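Local coordinates for NigD-like protein (Bacteroides vulgatus ATCC 8482, PDB 3K6O) that is of unknown function but belongs to the NigD-like family, pairing an N-terminal OB domain with a C-terminal beta-sandwich domain, at residues W144-Y156 and Y177-V191. Sequence-based numbering, arbitrary orientation.
Sequences WTKDGYAHLELRY and YSPENSELKGIKVLV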
loop_
_atom_site.group_PDB
_atom_site.type_symbol
_atom_site.label_atom_id
_atom_site.label_comp_id
_atom_site.label_asym_id
_atom_site.label_seq_id
_atom_site.Cartn_x
_atom_site.Cartn_y
_atom_site.Cartn_z
ATOM N N TRP A 144 -6.830 -13.112 22.022
ATOM C CA TRP A 144 -7.535 -11.836 21.762
ATOM C C TRP A 144 -6.998 -10.737 22.668
ATOM O O TRP A 144 -6.690 -10.977 23.835
ATOM C CB TRP A 144 -9.031 -11.949 22.086
ATOM C CG TRP A 144 -9.702 -13.134 21.458
ATOM C CD1 TRP A 144 -10.247 -14.231 22.091
ATOM C CD2 TRP A 144 -9.905 -13.322 20.068
ATOM N NE1 TRP A 144 -10.774 -15.095 21.150
ATOM C CE2 TRP A 144 -10.569 -14.556 19.902
ATOM C CE3 TRP A 144 -9.566 -12.580 18.947
ATOM C CZ2 TRP A 144 -10.900 -15.052 18.654
ATOM C CZ3 TRP A 144 -9.881 -13.064 17.727
ATOM C CH2 TRP A 144 -10.546 -14.295 17.576
ATOM N N THR A 145 -6.910 -9.531 22.129
ATOM C CA THR A 145 -6.642 -8.348 22.940
ATOM C C THR A 145 -7.934 -7.644 23.318
ATOM O O THR A 145 -8.936 -7.736 22.606
ATOM C CB THR A 145 -5.851 -7.378 22.148
ATOM O OG1 THR A 145 -6.502 -7.228 20.863
ATOM C CG2 THR A 145 -4.425 -7.903 22.002
ATOM N N LYS A 146 -7.908 -6.915 24.427
ATOM C CA LYS A 146 -9.129 -6.254 24.909
ATOM C C LYS A 146 -9.328 -4.854 24.369
ATOM O O LYS A 146 -10.331 -4.232 24.707
ATOM C CB LYS A 146 -9.118 -6.160 26.448
ATOM N N ASP A 147 -8.406 -4.345 23.549
ATOM C CA ASP A 147 -8.162 -2.890 23.536
ATOM C C ASP A 147 -8.862 -2.114 22.435
ATOM O O ASP A 147 -8.643 -0.917 22.301
ATOM C CB ASP A 147 -6.646 -2.607 23.494
ATOM C CG ASP A 147 -5.981 -3.078 22.198
ATOM O OD1 ASP A 147 -6.682 -3.582 21.286
ATOM O OD2 ASP A 147 -4.747 -2.929 22.084
ATOM N N GLY A 148 -9.672 -2.793 21.627
ATOM C CA GLY A 148 -10.380 -2.152 20.499
ATOM C C GLY A 148 -9.565 -1.808 19.255
ATOM O O GLY A 148 -10.086 -1.158 18.341
ATOM N N TYR A 149 -8.301 -2.218 19.211
ATOM C CA TYR A 149 -7.439 -2.025 18.054
ATOM C C TYR A 149 -7.335 -3.332 17.291
ATOM O O TYR A 149 -7.347 -4.390 17.885
ATOM C CB TYR A 149 -6.022 -1.613 18.467
ATOM C CG TYR A 149 -5.825 -0.138 18.738
ATOM C CD1 TYR A 149 -6.302 0.445 19.897
ATOM C CD2 TYR A 149 -5.139 0.666 17.839
ATOM C CE1 TYR A 149 -6.108 1.802 20.143
ATOM C CE2 TYR A 149 -4.963 1.994 18.067
ATOM C CZ TYR A 149 -5.446 2.571 19.206
ATOM O OH TYR A 149 -5.257 3.912 19.410
ATOM N N ALA A 150 -7.162 -3.234 15.973
ATOM C CA ALA A 150 -6.774 -4.351 15.150
ATOM C C ALA A 150 -5.299 -4.622 15.414
ATOM O O ALA A 150 -4.512 -3.697 15.419
ATOM C CB ALA A 150 -6.975 -3.998 13.672
ATOM N N HIS A 151 -4.933 -5.891 15.582
ATOM C CA HIS A 151 -3.553 -6.307 15.710
ATOM C C HIS A 151 -3.095 -7.231 14.557
ATOM O O HIS A 151 -3.593 -8.356 14.396
ATOM C CB HIS A 151 -3.362 -7.009 17.052
ATOM C CG HIS A 151 -3.712 -6.157 18.225
ATOM N ND1 HIS A 151 -2.760 -5.534 19.010
ATOM C CD2 HIS A 151 -4.917 -5.812 18.748
ATOM C CE1 HIS A 151 -3.365 -4.861 19.972
ATOM N NE2 HIS A 151 -4.670 -5.008 19.837
ATOM N N LEU A 152 -2.152 -6.724 13.766
ATOM C CA LEU A 152 -1.590 -7.397 12.583
ATOM C C LEU A 152 -0.067 -7.408 12.683
ATOM O O LEU A 152 0.551 -6.594 13.442
ATOM C CB LEU A 152 -2.007 -6.657 11.300
ATOM C CG LEU A 152 -3.496 -6.551 11.063
ATOM C CD1 LEU A 152 -3.843 -5.645 9.846
ATOM C CD2 LEU A 152 -4.187 -7.917 10.995
ATOM N N GLU A 153 0.566 -8.284 11.897
ATOM C CA GLU A 153 2.022 -8.310 11.895
ATOM C C GLU A 153 2.536 -8.352 10.495
ATOM O O GLU A 153 1.981 -9.030 9.642
ATOM C CB GLU A 153 2.567 -9.500 12.706
ATOM C CG GLU A 153 1.892 -9.726 14.071
ATOM C CD GLU A 153 2.552 -10.855 14.886
ATOM O OE1 GLU A 153 3.564 -11.417 14.387
ATOM O OE2 GLU A 153 2.041 -11.175 15.994
ATOM N N LEU A 154 3.602 -7.614 10.250
ATOM C CA LEU A 154 4.288 -7.693 8.982
ATOM C C LEU A 154 5.409 -8.706 9.148
ATOM O O LEU A 154 6.185 -8.610 10.079
ATOM C CB LEU A 154 4.907 -6.362 8.573
ATOM C CG LEU A 154 4.172 -5.299 7.766
ATOM C CD1 LEU A 154 5.216 -4.172 7.553
ATOM C CD2 LEU A 154 3.590 -5.809 6.445
ATOM N N ARG A 155 5.476 -9.658 8.231
ATOM C CA ARG A 155 6.427 -10.741 8.281
ATOM C C ARG A 155 7.219 -10.742 6.970
ATOM O O ARG A 155 6.632 -10.887 5.894
ATOM C CB ARG A 155 5.668 -12.058 8.481
ATOM C CG ARG A 155 4.891 -12.140 9.793
ATOM C CD ARG A 155 5.875 -12.044 10.969
ATOM N NE ARG A 155 5.316 -12.460 12.268
ATOM C CZ ARG A 155 5.520 -13.629 12.867
ATOM N NH1 ARG A 155 6.271 -14.585 12.327
ATOM N NH2 ARG A 155 5.005 -13.822 14.063
ATOM N N TYR A 156 8.538 -10.587 7.065
ATOM C CA TYR A 156 9.420 -10.619 5.895
ATOM C C TYR A 156 10.175 -11.944 5.811
ATOM O O TYR A 156 10.649 -12.471 6.818
ATOM C CB TYR A 156 10.434 -9.461 5.952
ATOM C CG TYR A 156 11.440 -9.411 4.805
ATOM C CD1 TYR A 156 11.029 -9.188 3.512
ATOM C CD2 TYR A 156 12.812 -9.602 5.030
ATOM C CE1 TYR A 156 11.936 -9.101 2.472
ATOM C CE2 TYR A 156 13.720 -9.545 3.996
ATOM C CZ TYR A 156 13.267 -9.285 2.716
ATOM O OH TYR A 156 14.131 -9.238 1.670
ATOM N N TYR A 177 -10.184 -5.146 8.776
ATOM C CA TYR A 177 -9.276 -4.406 9.671
ATOM C C TYR A 177 -9.139 -2.898 9.297
ATOM O O TYR A 177 -8.334 -2.184 9.888
ATOM C CB TYR A 177 -7.922 -5.090 9.702
ATOM C CG TYR A 177 -8.029 -6.492 10.233
ATOM C CD1 TYR A 177 -8.090 -6.721 11.576
ATOM C CD2 TYR A 177 -8.122 -7.587 9.367
ATOM C CE1 TYR A 177 -8.236 -8.004 12.088
ATOM C CE2 TYR A 177 -8.276 -8.866 9.843
ATOM C CZ TYR A 177 -8.318 -9.069 11.199
ATOM O OH TYR A 177 -8.467 -10.306 11.660
ATOM N N SER A 178 -9.948 -2.435 8.337
ATOM C CA SER A 178 -9.840 -1.085 7.843
ATOM C C SER A 178 -10.663 -0.099 8.668
ATOM O O SER A 178 -11.486 -0.504 9.505
ATOM C CB SER A 178 -10.287 -1.048 6.388
ATOM O OG SER A 178 -11.636 -0.851 6.334
ATOM N N PRO A 179 -10.490 1.207 8.404
ATOM C CA PRO A 179 -11.225 2.201 9.146
ATOM C C PRO A 179 -12.720 2.235 8.871
ATOM O O PRO A 179 -13.466 2.898 9.584
ATOM C CB PRO A 179 -10.588 3.526 8.727
ATOM C CG PRO A 179 -9.497 3.243 7.875
ATOM C CD PRO A 179 -9.379 1.789 7.629
ATOM N N GLU A 180 -13.159 1.517 7.864
ATOM C CA GLU A 180 -14.585 1.321 7.631
ATOM C C GLU A 180 -15.223 0.375 8.625
ATOM O O GLU A 180 -16.422 0.335 8.686
ATOM C CB GLU A 180 -14.787 0.756 6.247
ATOM C CG GLU A 180 -14.241 1.650 5.164
ATOM C CD GLU A 180 -15.223 2.686 4.732
ATOM O OE1 GLU A 180 -16.165 3.049 5.512
ATOM O OE2 GLU A 180 -15.044 3.152 3.591
ATOM N N ASN A 181 -14.429 -0.410 9.380
ATOM C CA ASN A 181 -14.960 -1.124 10.514
ATOM C C ASN A 181 -15.157 -0.171 11.698
ATOM O O ASN A 181 -14.204 0.299 12.305
ATOM C CB ASN A 181 -14.036 -2.267 10.910
ATOM C CG ASN A 181 -14.612 -3.130 12.001
ATOM O OD1 ASN A 181 -15.508 -2.714 12.760
ATOM N ND2 ASN A 181 -14.077 -4.353 12.113
ATOM N N SER A 182 -16.404 0.094 12.048
ATOM C CA SER A 182 -16.696 1.114 13.025
ATOM C C SER A 182 -16.372 0.675 14.451
ATOM O O SER A 182 -16.302 1.490 15.316
ATOM C CB SER A 182 -18.175 1.511 12.911
ATOM O OG SER A 182 -18.939 0.413 13.383
ATOM N N GLU A 183 -16.179 -0.604 14.709
ATOM C CA GLU A 183 -15.768 -1.036 16.050
ATOM C C GLU A 183 -14.264 -0.812 16.313
ATOM O O GLU A 183 -13.809 -1.065 17.425
ATOM C CB GLU A 183 -16.044 -2.542 16.258
ATOM C CG GLU A 183 -17.489 -3.001 16.025
ATOM C CD GLU A 183 -18.420 -2.450 17.063
ATOM O OE1 GLU A 183 -18.247 -2.818 18.243
ATOM O OE2 GLU A 183 -19.295 -1.626 16.706
ATOM N N LEU A 184 -13.468 -0.416 15.321
ATOM C CA LEU A 184 -11.999 -0.330 15.563
ATOM C C LEU A 184 -11.532 1.072 15.957
ATOM O O LEU A 184 -11.842 2.058 15.295
ATOM C CB LEU A 184 -11.172 -0.828 14.368
ATOM C CG LEU A 184 -11.393 -2.288 13.966
ATOM C CD1 LEU A 184 -10.736 -2.550 12.593
ATOM C CD2 LEU A 184 -10.919 -3.304 15.033
ATOM N N LYS A 185 -10.777 1.124 17.042
ATOM C CA LYS A 185 -10.128 2.342 17.511
ATOM C C LYS A 185 -8.879 2.685 16.687
ATOM O O LYS A 185 -8.376 3.818 16.756
ATOM C CB LYS A 185 -9.708 2.169 18.969
ATOM C CG LYS A 185 -10.846 2.179 19.981
ATOM C CD LYS A 185 -10.246 2.131 21.425
ATOM C CE LYS A 185 -11.331 2.101 22.520
ATOM N NZ LYS A 185 -10.850 2.605 23.886
ATOM N N GLY A 186 -8.361 1.690 15.959
ATOM C CA GLY A 186 -7.155 1.861 15.146
ATOM C C GLY A 186 -6.486 0.532 14.842
ATOM O O GLY A 186 -7.067 -0.510 15.046
ATOM N N ILE A 187 -5.259 0.578 14.360
ATOM C CA ILE A 187 -4.545 -0.613 13.980
ATOM C C ILE A 187 -3.136 -0.555 14.529
ATOM O O ILE A 187 -2.522 0.507 14.577
ATOM C CB ILE A 187 -4.562 -0.788 12.452
ATOM C CG1 ILE A 187 -3.910 -2.062 12.019
ATOM C CG2 ILE A 187 -3.820 0.341 11.702
ATOM C CD1 ILE A 187 -4.024 -2.163 10.460
ATOM N N LYS A 188 -2.657 -1.701 14.976
ATOM C CA LYS A 188 -1.293 -1.867 15.482
ATOM C C LYS A 188 -0.595 -2.908 14.622
ATOM O O LYS A 188 -1.144 -3.992 14.394
ATOM C CB LYS A 188 -1.331 -2.312 16.927
ATOM C CG LYS A 188 -1.964 -1.296 17.869
ATOM C CD LYS A 188 -1.807 -1.671 19.350
ATOM C CE LYS A 188 -2.341 -0.548 20.293
ATOM N NZ LYS A 188 -2.290 -0.936 21.747
ATOM N N VAL A 189 0.581 -2.562 14.116
ATOM C CA VAL A 189 1.324 -3.401 13.212
ATOM C C VAL A 189 2.738 -3.713 13.747
ATOM O O VAL A 189 3.545 -2.804 13.938
ATOM C CB VAL A 189 1.456 -2.767 11.812
ATOM C CG1 VAL A 189 2.250 -3.720 10.848
ATOM C CG2 VAL A 189 0.056 -2.428 11.240
ATOM N N LEU A 190 3.013 -4.991 13.995
ATOM C CA LEU A 190 4.304 -5.415 14.525
ATOM C C LEU A 190 5.308 -5.633 13.399
ATOM O O LEU A 190 4.998 -6.274 12.382
ATOM C CB LEU A 190 4.191 -6.722 15.336
ATOM C CG LEU A 190 3.772 -6.627 16.807
ATOM C CD1 LEU A 190 3.342 -7.998 17.337
ATOM C CD2 LEU A 190 4.896 -6.042 17.720
ATOM N N VAL A 191 6.515 -5.130 13.617
ATOM C CA VAL A 191 7.590 -5.194 12.642
ATOM C C VAL A 191 8.877 -5.627 13.319
ATOM O O VAL A 191 9.206 -5.159 14.441
ATOM C CB VAL A 191 7.809 -3.816 11.978
ATOM C CG1 VAL A 191 9.094 -3.791 11.067
ATOM C CG2 VAL A 191 6.544 -3.439 11.195
#
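L152 and I187 meet through their CD1 methyls (3.5 Å) on the tightly packed face of the parallel strands of segments 144-156 and 177-191; the two strands illustrate how a parallel pair can put apolar packing on one face and polar contacts on the other. The other methyl of L152, CD2, sits over the centre of the Y177 ring, 4.0 Å from its centroid, while A150 CB reaches the edge of the same ring. Further along, L154 packs against V189 and V191, and M111 of strand 107-113 closes over this group.

The other face is polar and more open to solvent. Here K188, extended beyond CG, runs across the Y149 ring with CE above one face, whereas K185 CB and the backbone of G186 lie over the opposite one. The K188 ammonium group makes a cation-pi contact with that ring and a salt bridge to D147 (NZ to OD2, 3.2 Å). D147 OD1 accepts two bonds: Y149 N approaches from above the carboxylate plane, closing an Asx turn, and H151 NE2 (2.9 Å) lies on the syn side. An alanine in place of D147 would probably leave K188 without its salt-bridge mate and free the H151 ring to turn.

Alternating backbone bonds, from A150 N to G186 O through L154 N to L190 O, join the strands as a parallel pair, flanked by antiparallel neighbours, within the C-terminal beta-sandwich domain.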